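Local structure of peptidoglycan-recognition protein LC (Drosophila melanogaster, 2F2L) at residues Cys43-Arg46 and Val47-Gln51; Ala86-Asn90 and Ile91-Ser95; Arg137-Ser141 and Ser142-Pro146. The protein serves as a major activator of the imd/Relish immune pathway, sensing peptidoglycan of Gram-negative bacteria, with its extracellular amidase-like domain described here. All coordinates share one frame; numbering follows the deposited sequence.

Interaction 1 (Cys43-Arg46 and Val47-Gln51). With MLD (glcnac(beta1-4)-murnac(1,6-anhydro)-L-ala-gamma-D-glu-meso-a2pm-D-ala), chain G.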
loop_
_atom_site.group_PDB
_atom_site.type_symbol
_atom_site.label_atom_id
_atom_site.label_comp_id
_atom_site.label_asym_id
_atom_site.label_seq_id
_atom_site.Cartn_x
_atom_site.Cartn_y
_atom_site.Cartn_z
ATOM N N CYS A 43 -10.277 3.066 5.030
ATOM C CA CYS A 43 -9.725 4.076 4.120
ATOM C C CYS A 43 -8.332 3.692 3.650
ATOM O O CYS A 43 -8.017 3.845 2.476
ATOM C CB CYS A 43 -9.695 5.457 4.765
ATOM S SG CYS A 43 -11.341 6.214 5.020
ATOM N N VAL A 44 -7.507 3.200 4.566
ATOM C CA VAL A 44 -6.186 2.714 4.217
ATOM C C VAL A 44 -6.275 1.614 3.144
ATOM O O VAL A 44 -5.511 1.634 2.193
ATOM C CB VAL A 44 -5.394 2.230 5.469
ATOM C CG1 VAL A 44 -4.263 1.257 5.093
ATOM C CG2 VAL A 44 -4.819 3.433 6.235
ATOM N N LEU A 45 -7.205 0.673 3.314
ATOM C CA LEU A 45 -7.471 -0.364 2.310
ATOM C C LEU A 45 -7.825 0.260 0.974
ATOM O O LEU A 45 -7.287 -0.122 -0.081
ATOM C CB LEU A 45 -8.619 -1.275 2.762
ATOM C CG LEU A 45 -8.913 -2.500 1.888
ATOM C CD1 LEU A 45 -7.691 -3.397 1.795
ATOM C CD2 LEU A 45 -10.095 -3.267 2.447
ATOM N N ARG A 46 -8.737 1.228 1.000
ATOM C CA ARG A 46 -9.139 1.887 -0.240
ATOM C C ARG A 46 -7.956 2.556 -0.945
ATOM O O ARG A 46 -7.793 2.400 -2.162
ATOM C CB ARG A 46 -10.228 2.945 0.003
ATOM C CG ARG A 46 -11.494 2.435 0.662
ATOM C CD ARG A 46 -12.211 1.324 -0.113
ATOM N NE ARG A 46 -13.392 0.918 0.654
ATOM C CZ ARG A 46 -13.866 -0.321 0.761
ATOM N NH1 ARG A 46 -13.281 -1.336 0.154
ATOM N NH2 ARG A 46 -14.927 -0.540 1.516
ATOM N N VAL A 47 -7.153 3.307 -0.188
ATOM C CA VAL A 47 -6.068 4.095 -0.779
ATOM C C VAL A 47 -4.963 3.184 -1.339
ATOM O O VAL A 47 -4.479 3.422 -2.442
ATOM C CB VAL A 47 -5.459 5.130 0.211
ATOM C CG1 VAL A 47 -4.336 5.904 -0.476
ATOM C CG2 VAL A 47 -6.519 6.124 0.691
ATOM N N ARG A 48 -4.603 2.137 -0.590
ATOM C CA ARG A 48 -3.539 1.218 -0.998
ATOM C C ARG A 48 -3.961 0.442 -2.245
ATOM O O ARG A 48 -3.166 0.288 -3.177
ATOM C CB ARG A 48 -3.124 0.243 0.136
ATOM C CG ARG A 48 -1.885 -0.646 -0.203
ATOM C CD ARG A 48 -0.760 0.217 -0.802
ATOM N NE ARG A 48 0.414 -0.506 -1.305
ATOM C CZ ARG A 48 0.571 -0.885 -2.565
ATOM N NH1 ARG A 48 -0.367 -0.687 -3.447
ATOM N NH2 ARG A 48 1.660 -1.521 -2.938
ATOM N N LEU A 49 -5.223 0.014 -2.293
ATOM C CA LEU A 49 -5.729 -0.657 -3.487
ATOM C C LEU A 49 -5.844 0.266 -4.711
ATOM O O LEU A 49 -5.614 -0.171 -5.831
ATOM C CB LEU A 49 -7.061 -1.340 -3.202
ATOM C CG LEU A 49 -7.012 -2.447 -2.145
ATOM C CD1 LEU A 49 -8.363 -3.163 -2.110
ATOM C CD2 LEU A 49 -5.878 -3.421 -2.400
ATOM N N LEU A 50 -6.234 1.520 -4.504
ATOM C CA LEU A 50 -6.203 2.523 -5.586
ATOM C C LEU A 50 -4.800 2.746 -6.136
ATOM O O LEU A 50 -4.632 2.959 -7.339
ATOM C CB LEU A 50 -6.766 3.872 -5.111
ATOM C CG LEU A 50 -8.292 3.951 -5.076
ATOM C CD1 LEU A 50 -8.780 5.068 -4.102
ATOM C CD2 LEU A 50 -8.820 4.174 -6.461
ATOM N N GLN A 51 -3.798 2.724 -5.251
ATOM C CA GLN A 51 -2.424 2.904 -5.694
ATOM C C GLN A 51 -2.037 1.790 -6.641
ATOM O O GLN A 51 -1.469 2.035 -7.673
ATOM C CB GLN A 51 -1.416 2.959 -4.547
ATOM C CG GLN A 51 -0.018 3.329 -5.065
ATOM C CD GLN A 51 1.070 3.203 -4.046
ATOM O OE1 GLN A 51 1.053 2.297 -3.197
ATOM N NE2 GLN A 51 2.082 4.080 -4.157
HETATM C CAA MLD G . 3.676 -4.797 -6.488
HETATM C CAB MLD G . 2.724 -5.935 -6.154
HETATM O OAC MLD G . 3.149 -6.999 -5.724
HETATM N N2 MLD G . 1.439 -5.664 -6.361
HETATM C C2 MLD G . 0.355 -6.615 -6.144
HETATM C C3 MLD G . -0.472 -6.648 -7.433
HETATM O O3 MLD G . 0.306 -7.056 -8.575
HETATM C C4 MLD G . -1.727 -7.496 -7.253
HETATM O O4 MLD G . -2.520 -7.315 -8.413
HETATM C C5 MLD G . -2.508 -7.000 -6.031
HETATM C C6 MLD G . -3.742 -7.833 -5.639
HETATM O O6 MLD G . -4.484 -7.095 -4.624
HETATM O O5 MLD G . -1.642 -7.095 -4.903
HETATM C C1 MLD G . -0.523 -6.182 -4.984
HETATM O O1 MLD G . 0.221 -6.286 -3.798
HETATM C CA4 MLD G . -0.466 -5.682 -2.676
HETATM C CA5 MLD G . -0.490 -4.154 -2.640
HETATM O OA5 MLD G . 0.155 -3.572 -1.457
HETATM C CA6 MLD G . -1.928 -3.901 -2.341
HETATM O OA6 MLD G . -2.021 -4.066 -0.940
HETATM C CA1 MLD G . -0.663 -4.126 -0.413
HETATM C CA2 MLD G . -0.304 -5.605 -0.195
HETATM N NAD MLD G . 0.701 -5.719 0.884
HETATM C CAE MLD G . 0.518 -6.467 1.957
HETATM C CAF MLD G . 1.664 -6.431 2.948
HETATM O OAG MLD G . -0.479 -7.162 2.158
HETATM C CA3 MLD G . 0.275 -6.227 -1.465
HETATM O OAH MLD G . 0.144 -7.692 -1.470
HETATM C CAI MLD G . 1.350 -8.400 -1.094
HETATM C CAJ MLD G . 2.226 -8.726 -2.281
HETATM C CAL MLD G . 0.961 -9.722 -0.400
HETATM O OAM MLD G . 1.873 -10.477 -0.081
HETATM N N MLD G . -0.325 -9.978 -0.165
HETATM C CA MLD G . -0.811 -11.183 0.520
HETATM C CB MLD G . -0.832 -10.834 2.013
HETATM C C MLD G . -2.253 -11.429 0.042
HETATM O O MLD G . -3.085 -10.519 0.093
HETATM N NAN MLD G . -2.480 -12.650 -0.434
HETATM C CAO MLD G . -3.769 -13.134 -0.952
HETATM C CAP MLD G . -3.591 -13.854 -2.328
HETATM O OBA MLD G . -4.502 -14.621 -2.651
HETATM O OAQ MLD G . -2.557 -13.670 -3.015
HETATM C CBB MLD G . -4.302 -14.214 -0.017
HETATM C CBC MLD G . -4.735 -13.721 1.353
HETATM C CBD MLD G . -5.326 -14.904 2.140
HETATM O OBE MLD G . -5.004 -16.067 1.894
HETATM N NBF MLD G . -6.190 -14.577 3.077
HETATM C CBG MLD G . -6.846 -15.586 3.920
HETATM C CBH MLD G . -7.817 -16.427 3.068
HETATM O OBI MLD G . -8.571 -15.896 2.255
HETATM N NBJ MLD G . -7.738 -17.743 3.256
HETATM C CBK MLD G . -8.594 -18.729 2.559
HETATM C CBL MLD G . -9.314 -19.570 3.619
HETATM C CBM MLD G . -7.816 -19.691 1.634
HETATM O OBO MLD G . -6.602 -19.911 1.884
HETATM O OBN MLD G . -8.477 -20.206 0.697
HETATM C CBP MLD G . -7.560 -14.867 5.076
HETATM C CBQ MLD G . -7.939 -15.835 6.212
HETATM C CBR MLD G . -8.507 -15.078 7.415
HETATM C CBS MLD G . -8.388 -15.858 8.726
HETATM C CBT MLD G . -6.922 -15.871 9.181
HETATM O OBV MLD G . -6.472 -14.806 9.636
HETATM O OBU MLD G . -6.290 -16.941 9.071
HETATM N NBW MLD G . -8.867 -17.232 8.531
#
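Leu45 and Leu49, four residues apart on helix 40-57, bring their delta methyls together, CD1 of Leu45 lying 4.0 Å from CD1 of Leu49. Four successive i to i+4 backbone bonds fix that spacing, from Val47 N to Cys43 O at 2.9 Å through to Leu50 N to Arg46 O at 2.9 Å; N-H...O angles of 159° or more show that the helix is regular. The tight part has two surroundings. Toward the protein, Tyr76 of strand 75-77 covers Cys43, Val44 and Val47; Val47 CG2 lies 3.3 Å from Cys43 O, and the disulfide from Cys43 to Cys37 ties this turn to the preceding loop. Toward the LCx chain, Leu45 packs on Trp59 and Val44 and Arg48 on Phe54 of that chain. Arg48 leaves the helix with CG opposite its own backbone N (chi1 -173°) and then bends at chi2 (47°), which lays its guanidinium against the anhydro-MurNAc sugar of the ligand: OA5 of MLD sits over one face, 2.9 Å from Arg48 CZ. Gln51 OE1, hydrogen-bonded to Gln11 N, lies 3.2 Å above the opposite face, toward its rim. Rotation of the group is further fixed by Leu9 O at NE, and at NH2 by Gln11 OE1 and Ala34 O of the LCx chain. The looser side carries Arg46, Leu49 and Leu50, all partly exposed. Arg46 gives its NE to Asn36 O, and Leu49 meets the sugar only lightly, CD2 lying 4.0 Å from CA6 of MLD. With one face packed on Tyr76, this is the arrangement of a peptidoglycan-recognition domain whose helix 40-57 meets a muropeptide held largely by the LCx chain, at the interface of the two.

Interaction 2 (Ala86-Asn90 and Ile91-Ser95)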
loop_
_atom_site.group_PDB
_atom_site.type_symbol
_atom_site.label_atom_id
_atom_site.label_comp_id
_atom_site.label_asym_id
_atom_site.label_seq_id
_atom_site.Cartn_x
_atom_site.Cartn_y
_atom_site.Cartn_z
ATOM N N ALA A 86 -1.230 13.179 -11.584
ATOM C CA ALA A 86 -1.546 12.620 -12.894
ATOM C C ALA A 86 -3.066 12.451 -13.044
ATOM O O ALA A 86 -3.560 11.582 -13.760
ATOM C CB ALA A 86 -0.832 11.300 -13.064
ATOM N N HIS A 87 -3.789 13.342 -12.389
ATOM C CA HIS A 87 -5.230 13.236 -12.245
ATOM C C HIS A 87 -6.006 13.563 -13.528
ATOM O O HIS A 87 -6.969 12.883 -13.832
ATOM C CB HIS A 87 -5.707 14.086 -11.054
ATOM C CG HIS A 87 -5.125 15.463 -11.017
ATOM N ND1 HIS A 87 -3.843 15.719 -10.572
ATOM C CD2 HIS A 87 -5.643 16.657 -11.388
ATOM C CE1 HIS A 87 -3.605 17.017 -10.663
ATOM N NE2 HIS A 87 -4.680 17.609 -11.155
ATOM N N MET A 88 -5.599 14.575 -14.287
ATOM C CA MET A 88 -6.310 14.924 -15.536
ATOM C C MET A 88 -5.797 14.212 -16.803
ATOM O O MET A 88 -6.437 14.295 -17.869
ATOM C CB MET A 88 -6.258 16.436 -15.770
ATOM C CG MET A 88 -6.782 17.267 -14.616
ATOM S SD MET A 88 -8.459 16.836 -14.111
ATOM C CE MET A 88 -9.333 17.631 -15.458
ATOM N N ASN A 89 -4.664 13.516 -16.703
ATOM C CA ASN A 89 -4.022 12.909 -17.880
ATOM C C ASN A 89 -3.802 13.972 -18.952
ATOM O O ASN A 89 -4.005 13.737 -20.147
ATOM C CB ASN A 89 -4.875 11.765 -18.438
ATOM C CG ASN A 89 -5.232 10.741 -17.383
ATOM O OD1 ASN A 89 -4.358 10.065 -16.843
ATOM N ND2 ASN A 89 -6.526 10.609 -17.091
ATOM N N ASN A 90 -3.405 15.151 -18.491
ATOM C CA ASN A 90 -3.210 16.303 -19.339
ATOM C C ASN A 90 -2.166 17.174 -18.673
ATOM O O ASN A 90 -2.388 17.670 -17.564
ATOM C CB ASN A 90 -4.534 17.043 -19.482
ATOM C CG ASN A 90 -4.419 18.293 -20.297
ATOM O OD1 ASN A 90 -3.741 19.232 -19.912
ATOM N ND2 ASN A 90 -5.099 18.325 -21.411
ATOM N N ILE A 91 -1.025 17.339 -19.341
ATOM C CA ILE A 91 0.147 17.986 -18.729
ATOM C C ILE A 91 -0.109 19.465 -18.388
ATOM O O ILE A 91 0.445 19.984 -17.427
ATOM C CB ILE A 91 1.424 17.824 -19.625
ATOM C CG1 ILE A 91 2.699 18.267 -18.882
ATOM C CG2 ILE A 91 1.278 18.594 -20.967
ATOM C CD1 ILE A 91 2.968 17.522 -17.599
ATOM N N ASN A 92 -0.952 20.127 -19.175
ATOM C CA ASN A 92 -1.304 21.527 -18.933
ATOM C C ASN A 92 -1.985 21.699 -17.577
ATOM O O ASN A 92 -1.579 22.524 -16.772
ATOM C CB ASN A 92 -2.235 22.044 -20.035
ATOM C CG ASN A 92 -1.564 22.109 -21.379
ATOM O OD1 ASN A 92 -0.353 22.340 -21.477
ATOM N ND2 ASN A 92 -2.343 21.905 -22.436
ATOM N N TYR A 93 -3.008 20.891 -17.325
ATOM C CA TYR A 93 -3.704 20.913 -16.042
ATOM C C TYR A 93 -2.855 20.346 -14.904
ATOM O O TYR A 93 -2.716 20.980 -13.846
ATOM C CB TYR A 93 -5.038 20.156 -16.143
ATOM C CG TYR A 93 -6.115 20.933 -16.874
ATOM C CD1 TYR A 93 -6.486 22.210 -16.450
ATOM C CD2 TYR A 93 -6.776 20.394 -17.974
ATOM C CE1 TYR A 93 -7.478 22.933 -17.102
ATOM C CE2 TYR A 93 -7.785 21.115 -18.638
ATOM C CZ TYR A 93 -8.121 22.386 -18.194
ATOM O OH TYR A 93 -9.110 23.128 -18.825
ATOM N N ASP A 94 -2.304 19.151 -15.124
ATOM C CA ASP A 94 -1.556 18.423 -14.092
ATOM C C ASP A 94 -0.325 19.187 -13.609
ATOM O O ASP A 94 0.017 19.107 -12.430
ATOM C CB ASP A 94 -1.148 17.017 -14.575
ATOM C CG ASP A 94 -2.337 16.079 -14.740
ATOM O OD1 ASP A 94 -3.342 16.239 -13.997
ATOM O OD2 ASP A 94 -2.278 15.174 -15.612
ATOM N N SER A 95 0.318 19.941 -14.497
ATOM C CA SER A 95 1.489 20.739 -14.120
ATOM C C SER A 95 1.134 22.061 -13.390
ATOM O O SER A 95 2.022 22.763 -12.901
ATOM C CB SER A 95 2.344 21.038 -15.350
ATOM O OG SER A 95 1.700 21.988 -16.189
HETATM O O HOH W 1 -5.073 21.530 -22.509
#
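Asp94 N reaches back to Asn90 O at 2.9 Å with an N-H...O angle of 168°, the first i to i+4 backbone bond of the short helix 91-94, whose N-cap is Asn90. The Asn90 side chain completes the cap: with CG opposite the backbone N (chi1 177°), OD1 turns over the helix start and accepts from Tyr93 N at 3.2 Å. A water bridges the amide nitrogens, accepting from Asn92 ND2 and, weakly, from Asn90 ND2. In the other direction, the Asp94 carboxylate grips the preceding loop through both oxygens. OD1 uses its syn lone pair for Met88 N at 2.8 Å, whereas OD2 takes Asn90 N at 3.1 Å from above the carboxylate plane. Two backbone donors are thereby satisfied by one buried carboxylate, which holds the turn of 88-90 against the helix. OD1 also stands 3.3 Å above the centre of the His87 ring, the ring and carboxylate planes 66° apart; from over the face the angle is poor for a bond to NE2, which is hydrogen-bonded to Ser97 OG. Met88 crosses Tyr93 at a slant, its CG 3.7 Å from Tyr93 CB, and both side chains continue onto Leu144 of helix 141-144. Helix 91-94 thus begins with an asparagine N-cap, and Asn90 N in turn donates to the side chain of Asp94, the fourth helical residue, where a classical capping box would use the third; the motif sits in the loop from strand 75-77 to strand 98-102 of the amidase-like fold.

Interaction 3 (Arg137-Ser141 and Ser142-Pro146)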
loop_
_atom_site.group_PDB
_atom_site.type_symbol
_atom_site.label_atom_id
_atom_site.label_comp_id
_atom_site.label_asym_id
_atom_site.label_seq_id
_atom_site.Cartn_x
_atom_site.Cartn_y
_atom_site.Cartn_z
ATOM N N ARG A 137 -8.514 29.062 -7.480
ATOM C CA ARG A 137 -9.782 28.505 -7.887
ATOM C C ARG A 137 -9.849 27.015 -7.483
ATOM O O ARG A 137 -8.891 26.252 -7.688
ATOM C CB ARG A 137 -9.910 28.685 -9.397
ATOM C CG ARG A 137 -10.975 27.872 -10.052
ATOM C CD ARG A 137 -10.945 28.097 -11.570
ATOM N NE ARG A 137 -11.971 27.304 -12.241
ATOM C CZ ARG A 137 -12.004 27.033 -13.539
ATOM N NH1 ARG A 137 -11.033 27.453 -14.347
ATOM N NH2 ARG A 137 -13.012 26.306 -14.015
ATOM N N PHE A 138 -10.975 26.617 -6.889
ATOM C CA PHE A 138 -11.273 25.212 -6.566
ATOM C C PHE A 138 -12.380 24.802 -7.539
ATOM O O PHE A 138 -13.405 25.489 -7.652
ATOM C CB PHE A 138 -11.712 25.119 -5.100
ATOM C CG PHE A 138 -11.923 23.707 -4.563
ATOM C CD1 PHE A 138 -11.218 22.611 -5.054
ATOM C CD2 PHE A 138 -12.805 23.503 -3.510
ATOM C CE1 PHE A 138 -11.425 21.333 -4.537
ATOM C CE2 PHE A 138 -13.020 22.221 -2.984
ATOM C CZ PHE A 138 -12.316 21.135 -3.494
ATOM N N THR A 139 -12.167 23.732 -8.298
ATOM C CA THR A 139 -13.156 23.323 -9.305
ATOM C C THR A 139 -13.280 21.818 -9.454
ATOM O O THR A 139 -12.491 21.066 -8.902
ATOM C CB THR A 139 -12.862 23.946 -10.688
ATOM O OG1 THR A 139 -14.001 23.778 -11.546
ATOM C CG2 THR A 139 -11.676 23.334 -11.333
ATOM N N ALA A 140 -14.294 21.409 -10.211
ATOM C CA ALA A 140 -14.553 20.018 -10.506
ATOM C C ALA A 140 -13.761 19.598 -11.714
ATOM O O ALA A 140 -13.704 20.313 -12.736
ATOM C CB ALA A 140 -16.037 19.797 -10.758
ATOM N N SER A 141 -13.164 18.419 -11.603
ATOM C CA SER A 141 -12.532 17.778 -12.737
ATOM C C SER A 141 -13.486 17.667 -13.925
ATOM O O SER A 141 -13.061 17.793 -15.070
ATOM C CB SER A 141 -11.987 16.401 -12.339
ATOM O OG SER A 141 -13.028 15.525 -11.955
ATOM N N SER A 142 -14.776 17.469 -13.647
ATOM C CA SER A 142 -15.764 17.288 -14.698
ATOM C C SER A 142 -16.096 18.580 -15.449
ATOM O O SER A 142 -16.477 18.535 -16.612
ATOM C CB SER A 142 -17.057 16.698 -14.133
ATOM O OG SER A 142 -17.619 17.559 -13.170
ATOM N N LYS A 143 -15.979 19.718 -14.775
ATOM C CA LYS A 143 -16.171 21.018 -15.422
ATOM C C LYS A 143 -15.041 21.249 -16.427
ATOM O O LYS A 143 -15.267 21.747 -17.521
ATOM C CB LYS A 143 -16.221 22.140 -14.373
ATOM C CG LYS A 143 -16.129 23.559 -14.944
ATOM C CD LYS A 143 -16.797 24.611 -14.041
ATOM C CE LYS A 143 -16.636 26.025 -14.619
ATOM N NZ LYS A 143 -17.822 26.924 -14.372
ATOM N N LEU A 144 -13.829 20.849 -16.056
ATOM C CA LEU A 144 -12.651 21.027 -16.904
ATOM C C LEU A 144 -12.684 20.121 -18.136
ATOM O O LEU A 144 -12.267 20.521 -19.225
ATOM C CB LEU A 144 -11.372 20.760 -16.088
ATOM C CG LEU A 144 -11.073 21.740 -14.955
ATOM C CD1 LEU A 144 -9.841 21.283 -14.156
ATOM C CD2 LEU A 144 -10.869 23.153 -15.490
ATOM N N MET A 145 -13.176 18.898 -17.952
ATOM C CA MET A 145 -13.274 17.911 -19.029
ATOM C C MET A 145 -14.641 17.254 -18.935
ATOM O O MET A 145 -14.776 16.173 -18.358
ATOM C CB MET A 145 -12.151 16.868 -18.907
ATOM C CG MET A 145 -10.763 17.448 -19.129
ATOM S SD MET A 145 -9.400 16.250 -19.016
ATOM C CE MET A 145 -8.015 17.327 -19.232
ATOM N N PRO A 146 -15.671 17.925 -19.482
ATOM C CA PRO A 146 -17.058 17.441 -19.446
ATOM C C PRO A 146 -17.289 16.064 -20.057
ATOM O O PRO A 146 -18.233 15.378 -19.664
ATOM C CB PRO A 146 -17.814 18.500 -20.251
ATOM C CG PRO A 146 -16.966 19.720 -20.153
ATOM C CD PRO A 146 -15.574 19.223 -20.171
#
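Arg137 extends its side chain out from strand 136-140, at a slant to it, toward the following helix, where NH2 comes 3.7 Å from Lys143 CE. The two cations stay apart, with Arg137 NH2 4.9 Å from Lys143 NZ, and the lysine nitrogen is hydrogen-bonded to Ser167 O. Thr139 comes next on the same side of the strand and contacts the helix with both branches: CG2 lies 3.9 Å from Leu144 CD1, while OG1 lies 3.8 Å from Lys143 CD and is hydrogen-bonded to Ser167 OXT. Thr139 and Lys143 thus share the C-terminal residue, whose carboxylate probably offsets the local positive charge. Ala140 is at the N-cap position, and its carbonyl takes two weak bonds from the helix, from Lys143 N at 3.1 Å (128°) and Leu144 N at 3.4 Å. Ser141 closes the turn: its O accepts from Met145 N at 3.1 Å, and its buried OG, held between backbone N and carbonyl carbon (chi1 64°), is hydrogen-bonded to Tyr157 OH of helix 154-158. The geometry is that of a strand passing directly into a one-turn helix, at the outer strand of the mixed sheet in this amidase-like domain.

In the fold
From the N terminus, the three contacts follow in series without nesting or crossing, and each is local, spanning one unbroken run of chain. Interaction 1 lies within helix 40-57; the chain then makes strands 67-69 and 75-77 before interaction 2 fixes the loop that enters helix 91-94. After strand 98-102 and helix 113-128, interaction 3 joins edge strand 136-140 to helix 141-144. Interaction 1 stands apart, its centre about 22 Å from that of interaction 2 and about 24 Å from that of interaction 3. Interactions 2 and 3 touch: Met145 CE packs 3.5 Å from Asn90 CB, tying the two short helices together away from the ligand-contacting helix 40-57.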